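Local coordinates for protein F9 (Vaccinia virus, PDB 6CJ6) that forms part of the poxvirus entry-fusion complex, which merges viral and cellular membranes and opens a pore for the virion core to enter the host cytoplasm, at residues A[9-14]-A[152-157]; A[68-73]-A[87-92]; A[125-130]-A[135-140]. One frame throughout, in Å; residues are numbered along the deposited sequence.

Interaction 1: A[9-14]-A[152-157]; sequences TLYNLF and QTIVKS. With PDO (1,3-propandiol), chain Z; MOH (methanol), chain B; EDO (1,2-ethanediol), chain N.
Tyr11 and Phe14, one helical turn apart, both carry CG anti to the backbone N (chi1 178° for Tyr11), and this throws their rings off helix 10-24 toward helix 145-158, where Val155 and Ile154 meet them. On Val155 the branch that touches is CG2, set beside the backbone N and anti to the carbonyl carbon. It sits over one face of the Tyr11 ring, above the phenol end, and is only 3.4 Å from CE1 of Tyr11, a tight methyl-on-ring contact. The hydroxyl, still under that methyl, bonds the carbonyl O of Gln138, which ties the ring to strand 133-141. Ile154 CG2 lies near the plane of the same ring, at its edge, with 4.3 Å between this methyl and Tyr11 CD1. That methyl does double duty: it also rests over a face of Phe14, 3.9 Å from the ring centroid and 16° off the normal, a CH-pi contact displaced toward the rim. The second branch of Ile154 reaches on to the far end of the ring, with CD1 3.7 Å from Phe14 CZ. At the helix start, Thr9 and Asn12 form a capping box: Thr9 N gives a nearly straight 2.8 Å bond to Asn12 OD1, while Thr9 OG1 accepts a weak bond from Tyr11 N. On the side of helix 145-158 that faces helix 79-89, Ser157 OG and O1 of a 1,3-propanediol are hydrogen-bonded, 2.9 Å apart. Met66 and Ile89 also pack on Ile154. The whole is an apolar helix-helix interface, in which the short segments 10-14 and 152-157 run at 143°, roughly antiparallel, within the helical layer that packs against the beta-strands of the L1/F9 fold.

Interaction 2: A[68-73]-A[87-92]; sequences ESFIEV and EEIGID. With PDO (1,3-propandiol), chain C; PDO (1,3-propandiol), chain X; PDO (1,3-propandiol), chain Z.
Phe70 carries this contact, reaching from helix 59-74 to Ile89 and Ile91 where helix 79-89 comes to its end. Just before it, Ser69 faces helix 10-24, as does Glu72 one turn later, and both are hydrogen-bonded to Ser17 OG there. Phe70 itself holds CG anti to the backbone N (chi1 176°), which carries the ring away from its own helix and across to the other segment. Ile91 CD1 lies over one ring face, 4.0 Å from the Phe70 centroid and 28° off the normal, a CH-pi contact shifted toward the CG-CD2 side of the ring. The nearest ring atom is Phe70 CD2, 3.6 Å from Ile91 CD1, and CG2 of Ile91 follows at 4.0 Å from the same CD2. Phe70 and Ile91 run alongside each other with opposite headings, which lays the isoleucine along the ring. Ile89 comes from the opposite direction, its CD1 meeting Phe70 CE1 obliquely at 3.7 Å. Two methyl ends, from residues flanking one glycine, thus share a single aromatic ring.

Helices 59-74 and 79-89 are consecutive in the chain, making a helical hairpin whose second arm breaks at Gly90. There phi is positive (104°), a conformation suited to glycine, and the turn brings Ile91 back toward Phe70. Leu93, farther along the loop, packs on both Phe70 and Ile71, while Ile89 has Ile154 and Ser157 of helix 145-158 as further neighbours.

Next along the helix, Ile71 leaves its backbone beside the contact, yet the end of its side chain extends toward the loop and stops 4.8 Å short of the other segment. The helix runs on through Glu72 and Val73, whose backbone N atoms bond Glu68 O and Ser69 O.

Interaction 3: A[125-130]-A[135-140]; sequences GECSAP and MLLQIV. With MOH (methanol), chain D.
Met135 bends over Cys127 and Ser128 to make most of this contact. Its chain starts extended, with the first two torsions both anti, and then turns at the thioether (chi3 -67°). The bend lays the methyl CE against the backbone of the other segment, 3.3 Å from Ser128 O. SD stays behind over Cys127, 3.9 Å from its CA and 4.1 Å from its SG, so the two sulfurs lie near one another, with no bond between them. Cys127 carries SG anti to its backbone N (chi1 -170°), which lodges the sulfur between Met135 and Leu137: it lies 3.8 Å from Met135 O and 4.0 Å from Leu137 CD2.

The same sulfur is joined covalently to Cys47 in one of the disulfides of F9, and Cys47 begins strand 47-53. Strands 119-127 and 133-141 belong to two different sheets, and their short segments lie 9.0 Å apart at an angle of 131°. The contact is therefore side-chain packing between sheets rather than strand pairing, with the disulfide among the groups in the interface. Met135 pairs through its backbone with Asn46 and Ala48.

Leu137 has an unusual first torsion, away from the staggered positions, and its CD2 turns toward the sulfur. The leucine also touches Leu49, Ile124 and Tyr11. At the end where the chain leaves strand 119-127, Ala129 closes up on the start of the other segment: its CB is 3.6 Å from Met135 N.

How the interactions relate
Interaction 1 joins the first and last helices of the chain, and interactions 2 and 3 both fall between its segments in sequence, interaction 2 first. In space interaction 1 is the middle member, with centres about 10 Å from interaction 2 and about 9 Å from interaction 3, whereas the last two are about 19 Å apart between centres and do not touch. Helix 10-24 connects both sides: Phe14 packs on Ser69 and Phe70, while Asn12 ND2 probably bonds Leu136 O on strand 133-141. That strand leads directly into helix 145-158. Helical packing, the interface between sheets and a disulfide are thereby joined in one compact domain.

Interaction 1: A[9-14]-A[152-157]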
# COMPACT_ATOMS: atom_id res chain seq x y z
N THR A 9 -5.35 3.82 -11.23
CA THR A 9 -4.69 4.91 -10.52
C THR A 9 -3.22 4.54 -10.32
O THR A 9 -2.76 3.48 -10.75
CB THR A 9 -5.34 5.16 -9.15
OG1 THR A 9 -5.00 4.09 -8.26
CG2 THR A 9 -6.86 5.24 -9.28
N LEU A 10 -2.49 5.43 -9.65
CA LEU A 10 -1.08 5.17 -9.39
C LEU A 10 -0.88 4.00 -8.43
O LEU A 10 0.14 3.30 -8.51
CB LEU A 10 -0.39 6.42 -8.84
CG LEU A 10 0.28 7.32 -9.88
CD1 LEU A 10 1.07 8.42 -9.20
CD2 LEU A 10 1.17 6.49 -10.79
N TYR A 11 -1.82 3.78 -7.51
CA TYR A 11 -1.68 2.65 -6.59
C TYR A 11 -1.62 1.33 -7.33
O TYR A 11 -0.95 0.39 -6.88
CB TYR A 11 -2.78 2.65 -5.54
CG TYR A 11 -2.69 1.47 -4.59
CD1 TYR A 11 -1.72 1.42 -3.61
CD2 TYR A 11 -3.57 0.40 -4.70
CE1 TYR A 11 -1.62 0.33 -2.75
CE2 TYR A 11 -3.49 -0.68 -3.85
CZ TYR A 11 -2.52 -0.71 -2.88
OH TYR A 11 -2.43 -1.79 -2.03
N ASN A 12 -2.32 1.22 -8.47
CA ASN A 12 -2.23 0.02 -9.29
C ASN A 12 -0.79 -0.24 -9.71
O ASN A 12 -0.29 -1.37 -9.61
CB ASN A 12 -3.13 0.16 -10.52
CG ASN A 12 -4.60 0.21 -10.16
OD1 ASN A 12 -5.19 1.28 -10.07
ND2 ASN A 12 -5.19 -0.96 -9.94
N LEU A 13 -0.10 0.80 -10.19
CA LEU A 13 1.30 0.63 -10.58
C LEU A 13 2.16 0.28 -9.37
O LEU A 13 3.07 -0.56 -9.47
CB LEU A 13 1.81 1.90 -11.26
CG LEU A 13 1.01 2.36 -12.47
CD1 LEU A 13 1.69 3.54 -13.15
CD2 LEU A 13 0.79 1.22 -13.45
N PHE A 14 1.89 0.90 -8.22
CA PHE A 14 2.68 0.62 -7.03
C PHE A 14 2.51 -0.82 -6.57
O PHE A 14 3.49 -1.54 -6.34
CB PHE A 14 2.30 1.59 -5.91
CG PHE A 14 2.77 1.16 -4.54
CD1 PHE A 14 4.06 1.43 -4.11
CD2 PHE A 14 1.91 0.48 -3.68
CE1 PHE A 14 4.49 1.03 -2.86
CE2 PHE A 14 2.34 0.08 -2.43
CZ PHE A 14 3.63 0.35 -2.02
N GLN A 152 -1.55 1.19 4.06
CA GLN A 152 -2.75 2.00 4.18
C GLN A 152 -2.47 3.46 3.83
O GLN A 152 -3.19 4.08 3.04
CB GLN A 152 -3.33 1.89 5.59
CG GLN A 152 -4.20 3.08 5.97
CD GLN A 152 -4.99 2.86 7.24
OE1 GLN A 152 -5.57 1.80 7.45
NE2 GLN A 152 -5.02 3.87 8.10
N THR A 153 -1.42 4.03 4.44
CA THR A 153 -1.04 5.41 4.13
C THR A 153 -0.80 5.58 2.63
O THR A 153 -1.21 6.59 2.04
CB THR A 153 0.21 5.79 4.92
OG1 THR A 153 0.04 5.41 6.29
CG2 THR A 153 0.44 7.30 4.85
N ILE A 154 -0.15 4.60 2.00
CA ILE A 154 0.13 4.67 0.57
C ILE A 154 -1.15 4.53 -0.25
O ILE A 154 -1.33 5.22 -1.26
CB ILE A 154 1.21 3.64 0.19
CG1 ILE A 154 2.56 4.05 0.80
CG2 ILE A 154 1.31 3.49 -1.32
CD1 ILE A 154 3.68 3.10 0.47
N VAL A 155 -2.06 3.64 0.16
CA VAL A 155 -3.34 3.51 -0.53
C VAL A 155 -4.06 4.85 -0.55
O VAL A 155 -4.40 5.39 -1.61
CB VAL A 155 -4.22 2.42 0.11
CG1 VAL A 155 -5.65 2.53 -0.41
CG2 VAL A 155 -3.67 1.04 -0.17
N LYS A 156 -4.29 5.43 0.64
CA LYS A 156 -5.10 6.63 0.76
C LYS A 156 -4.51 7.83 0.04
O LYS A 156 -5.19 8.86 -0.06
CB LYS A 156 -5.34 6.93 2.25
CG LYS A 156 -5.93 5.74 3.01
CD LYS A 156 -6.26 6.11 4.44
CE LYS A 156 -7.51 6.96 4.51
NZ LYS A 156 -7.78 7.45 5.88
N SER A 157 -3.28 7.74 -0.46
CA SER A 157 -2.66 8.82 -1.21
C SER A 157 -2.58 8.51 -2.70
O SER A 157 -3.09 9.28 -3.53
CB SER A 157 -1.28 9.15 -0.64
OG SER A 157 -0.70 10.25 -1.32
C1 PDO Z . -2.24 13.01 1.00
O1 PDO Z . -1.06 12.72 0.24
C2 PDO Z . -1.98 12.70 2.47
C3 PDO Z . -2.77 13.65 3.37
O3 PDO Z . -2.05 13.83 4.60
C MOH B . -7.02 2.55 10.40
O MOH B . -6.43 1.26 10.33
C1 EDO N . -10.01 9.90 4.02
O1 EDO N . -8.60 9.86 4.29
C2 EDO N . -10.76 9.08 5.06
O2 EDO N . -11.96 8.55 4.48

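Interaction 2: A[68-73]-A[87-92]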
# COMPACT_ATOMS: atom_id res chain seq x y z
N GLU A 68 10.96 1.08 -2.19
CA GLU A 68 11.48 0.93 -3.55
C GLU A 68 10.37 1.13 -4.57
O GLU A 68 10.53 1.89 -5.54
CB GLU A 68 12.09 -0.46 -3.75
CG GLU A 68 13.30 -0.78 -2.89
CD GLU A 68 13.95 -2.10 -3.28
OE1 GLU A 68 14.19 -2.31 -4.49
OE2 GLU A 68 14.23 -2.93 -2.39
N SER A 69 9.22 0.48 -4.36
CA SER A 69 8.12 0.59 -5.30
C SER A 69 7.57 2.01 -5.35
O SER A 69 7.24 2.52 -6.43
CB SER A 69 7.01 -0.40 -4.92
OG SER A 69 7.50 -1.73 -4.84
N PHE A 70 7.48 2.67 -4.19
CA PHE A 70 6.98 4.04 -4.16
C PHE A 70 7.86 4.97 -4.98
O PHE A 70 7.36 5.74 -5.81
CB PHE A 70 6.88 4.53 -2.71
CG PHE A 70 6.45 5.96 -2.58
CD1 PHE A 70 5.11 6.31 -2.69
CD2 PHE A 70 7.38 6.97 -2.35
CE1 PHE A 70 4.71 7.63 -2.58
CE2 PHE A 70 6.98 8.29 -2.23
CZ PHE A 70 5.65 8.62 -2.34
N ILE A 71 9.17 4.92 -4.75
CA ILE A 71 10.09 5.74 -5.53
C ILE A 71 10.01 5.39 -7.00
O ILE A 71 9.95 6.27 -7.87
CB ILE A 71 11.52 5.60 -4.98
CG1 ILE A 71 11.62 6.23 -3.59
CG2 ILE A 71 12.53 6.22 -5.94
CD1 ILE A 71 12.80 5.75 -2.79
N GLU A 72 9.99 4.09 -7.31
CA GLU A 72 9.92 3.65 -8.70
C GLU A 72 8.67 4.18 -9.40
O GLU A 72 8.73 4.60 -10.55
CB GLU A 72 9.94 2.12 -8.76
CG GLU A 72 9.68 1.57 -10.14
CD GLU A 72 9.15 0.16 -10.10
OE1 GLU A 72 9.39 -0.54 -9.10
OE2 GLU A 72 8.49 -0.24 -11.09
N VAL A 73 7.53 4.16 -8.70
CA VAL A 73 6.28 4.55 -9.33
C VAL A 73 6.10 6.06 -9.35
O VAL A 73 5.60 6.62 -10.33
CB VAL A 73 5.10 3.82 -8.65
CG1 VAL A 73 3.80 4.59 -8.86
CG2 VAL A 73 4.98 2.41 -9.19
N GLU A 87 6.21 13.97 0.73
CA GLU A 87 6.23 14.62 2.04
C GLU A 87 4.96 14.35 2.82
O GLU A 87 4.98 14.33 4.06
CB GLU A 87 6.48 16.12 1.88
CG GLU A 87 6.52 16.89 3.19
CD GLU A 87 7.55 18.00 3.18
OE1 GLU A 87 8.42 18.01 2.28
OE2 GLU A 87 7.48 18.88 4.07
N GLU A 88 3.84 14.11 2.13
CA GLU A 88 2.61 13.78 2.84
C GLU A 88 2.65 12.36 3.38
O GLU A 88 2.14 12.09 4.48
CB GLU A 88 1.40 13.99 1.92
N ILE A 89 3.25 11.43 2.63
CA ILE A 89 3.34 10.05 3.09
C ILE A 89 4.43 9.90 4.15
O ILE A 89 4.28 9.13 5.11
CB ILE A 89 3.52 9.09 1.90
CG1 ILE A 89 2.21 8.98 1.12
CG2 ILE A 89 3.98 7.72 2.37
CD1 ILE A 89 2.19 7.86 0.09
N GLY A 90 5.53 10.63 4.00
CA GLY A 90 6.63 10.54 4.95
C GLY A 90 7.81 9.75 4.43
O GLY A 90 8.44 9.00 5.18
N ILE A 91 8.12 9.91 3.14
CA ILE A 91 9.23 9.22 2.50
C ILE A 91 10.14 10.27 1.87
O ILE A 91 9.67 11.16 1.16
CB ILE A 91 8.73 8.23 1.43
CG1 ILE A 91 7.93 7.10 2.09
CG2 ILE A 91 9.89 7.67 0.63
CD1 ILE A 91 7.32 6.13 1.10
N ASP A 92 11.44 10.16 2.14
CA ASP A 92 12.43 11.07 1.57
C ASP A 92 12.93 10.47 0.26
O ASP A 92 13.45 9.35 0.24
CB ASP A 92 13.59 11.27 2.54
CG ASP A 92 14.44 12.49 2.19
OD1 ASP A 92 14.74 12.69 1.00
OD2 ASP A 92 14.80 13.24 3.12
C1 PDO C . 17.61 14.42 3.16
O1 PDO C . 17.26 13.87 1.89
C2 PDO C . 17.65 15.94 3.07
C3 PDO C . 17.13 16.57 4.36
O3 PDO C . 16.86 17.96 4.13
C1 PDO X . 7.58 -3.12 -11.79
O1 PDO X . 6.19 -3.07 -11.46
C2 PDO X . 8.41 -3.09 -10.51
C3 PDO X . 8.68 -4.50 -10.00
O3 PDO X . 9.31 -4.42 -8.72
C1 PDO Z . -2.24 13.01 1.00
O1 PDO Z . -1.06 12.72 0.24
C2 PDO Z . -1.98 12.70 2.47
C3 PDO Z . -2.77 13.65 3.37
O3 PDO Z . -2.05 13.83 4.60

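Interaction 3: A[125-130]-A[135-140]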
# COMPACT_ATOMS: atom_id res chain seq x y z
N GLY A 125 -9.72 4.67 2.43
CA GLY A 125 -10.13 6.00 2.02
C GLY A 125 -11.31 6.00 1.06
O GLY A 125 -12.42 5.62 1.44
N GLU A 126 -11.08 6.42 -0.18
CA GLU A 126 -12.15 6.58 -1.16
C GLU A 126 -11.90 5.63 -2.32
O GLU A 126 -10.91 5.76 -3.04
CB GLU A 126 -12.19 8.02 -1.69
CG GLU A 126 -12.11 9.09 -0.62
CD GLU A 126 -11.38 10.33 -1.10
OE1 GLU A 126 -10.98 10.38 -2.29
OE2 GLU A 126 -11.18 11.26 -0.29
N CYS A 127 -12.81 4.68 -2.50
CA CYS A 127 -12.74 3.71 -3.59
C CYS A 127 -13.97 3.92 -4.48
O CYS A 127 -15.00 3.27 -4.30
CB CYS A 127 -12.70 2.28 -3.04
SG CYS A 127 -12.32 1.02 -4.28
N SER A 128 -13.85 4.84 -5.45
CA SER A 128 -14.97 5.23 -6.30
C SER A 128 -14.54 5.26 -7.76
O SER A 128 -13.43 5.68 -8.09
CB SER A 128 -15.50 6.60 -5.89
OG SER A 128 -14.48 7.58 -5.92
N ALA A 129 -15.45 4.82 -8.63
CA ALA A 129 -15.23 4.78 -10.07
C ALA A 129 -16.51 5.18 -10.78
O ALA A 129 -17.61 4.99 -10.24
CB ALA A 129 -14.83 3.36 -10.53
N PRO A 130 -16.41 5.73 -11.99
CA PRO A 130 -17.61 6.12 -12.75
C PRO A 130 -18.45 4.91 -13.11
O PRO A 130 -17.97 3.76 -13.01
CB PRO A 130 -17.03 6.79 -14.01
CG PRO A 130 -15.66 7.21 -13.62
CD PRO A 130 -15.17 6.17 -12.66
N MET A 135 -12.74 0.51 -9.72
CA MET A 135 -11.42 0.78 -9.18
C MET A 135 -10.90 -0.49 -8.51
O MET A 135 -11.38 -0.88 -7.45
CB MET A 135 -11.45 1.94 -8.18
CG MET A 135 -10.10 2.18 -7.52
SD MET A 135 -10.05 3.63 -6.45
CE MET A 135 -10.25 4.95 -7.64
N LEU A 136 -9.92 -1.13 -9.15
CA LEU A 136 -9.27 -2.27 -8.54
C LEU A 136 -8.30 -1.79 -7.46
O LEU A 136 -7.48 -0.91 -7.70
CB LEU A 136 -8.51 -3.07 -9.60
CG LEU A 136 -7.70 -4.25 -9.06
CD1 LEU A 136 -8.63 -5.36 -8.58
CD2 LEU A 136 -6.72 -4.77 -10.10
N LEU A 137 -8.42 -2.38 -6.27
CA LEU A 137 -7.62 -1.97 -5.11
C LEU A 137 -7.10 -3.23 -4.43
O LEU A 137 -7.75 -3.79 -3.54
CB LEU A 137 -8.47 -1.12 -4.17
CG LEU A 137 -7.74 -0.00 -3.42
CD1 LEU A 137 -7.00 0.87 -4.42
CD2 LEU A 137 -8.73 0.82 -2.62
N GLN A 138 -5.92 -3.68 -4.85
CA GLN A 138 -5.30 -4.87 -4.28
C GLN A 138 -4.68 -4.53 -2.93
O GLN A 138 -3.75 -3.72 -2.86
CB GLN A 138 -4.24 -5.41 -5.23
CG GLN A 138 -4.82 -6.00 -6.50
CD GLN A 138 -3.87 -5.88 -7.67
OE1 GLN A 138 -3.79 -4.83 -8.32
NE2 GLN A 138 -3.14 -6.95 -7.95
N ILE A 139 -5.18 -5.15 -1.86
CA ILE A 139 -4.69 -4.94 -0.51
C ILE A 139 -4.04 -6.23 -0.05
O ILE A 139 -4.69 -7.29 -0.01
CB ILE A 139 -5.82 -4.51 0.45
CG1 ILE A 139 -6.05 -2.99 0.37
CG2 ILE A 139 -5.50 -4.89 1.88
CD1 ILE A 139 -6.76 -2.53 -0.87
N VAL A 140 -2.75 -6.16 0.29
CA VAL A 140 -1.98 -7.34 0.69
C VAL A 140 -1.62 -7.22 2.16
O VAL A 140 -1.07 -6.21 2.60
CB VAL A 140 -0.74 -7.54 -0.20
CG1 VAL A 140 0.08 -6.27 -0.29
CG2 VAL A 140 0.10 -8.70 0.31
C MOH D . 2.65 -4.52 3.45
O MOH D . 1.38 -4.51 4.08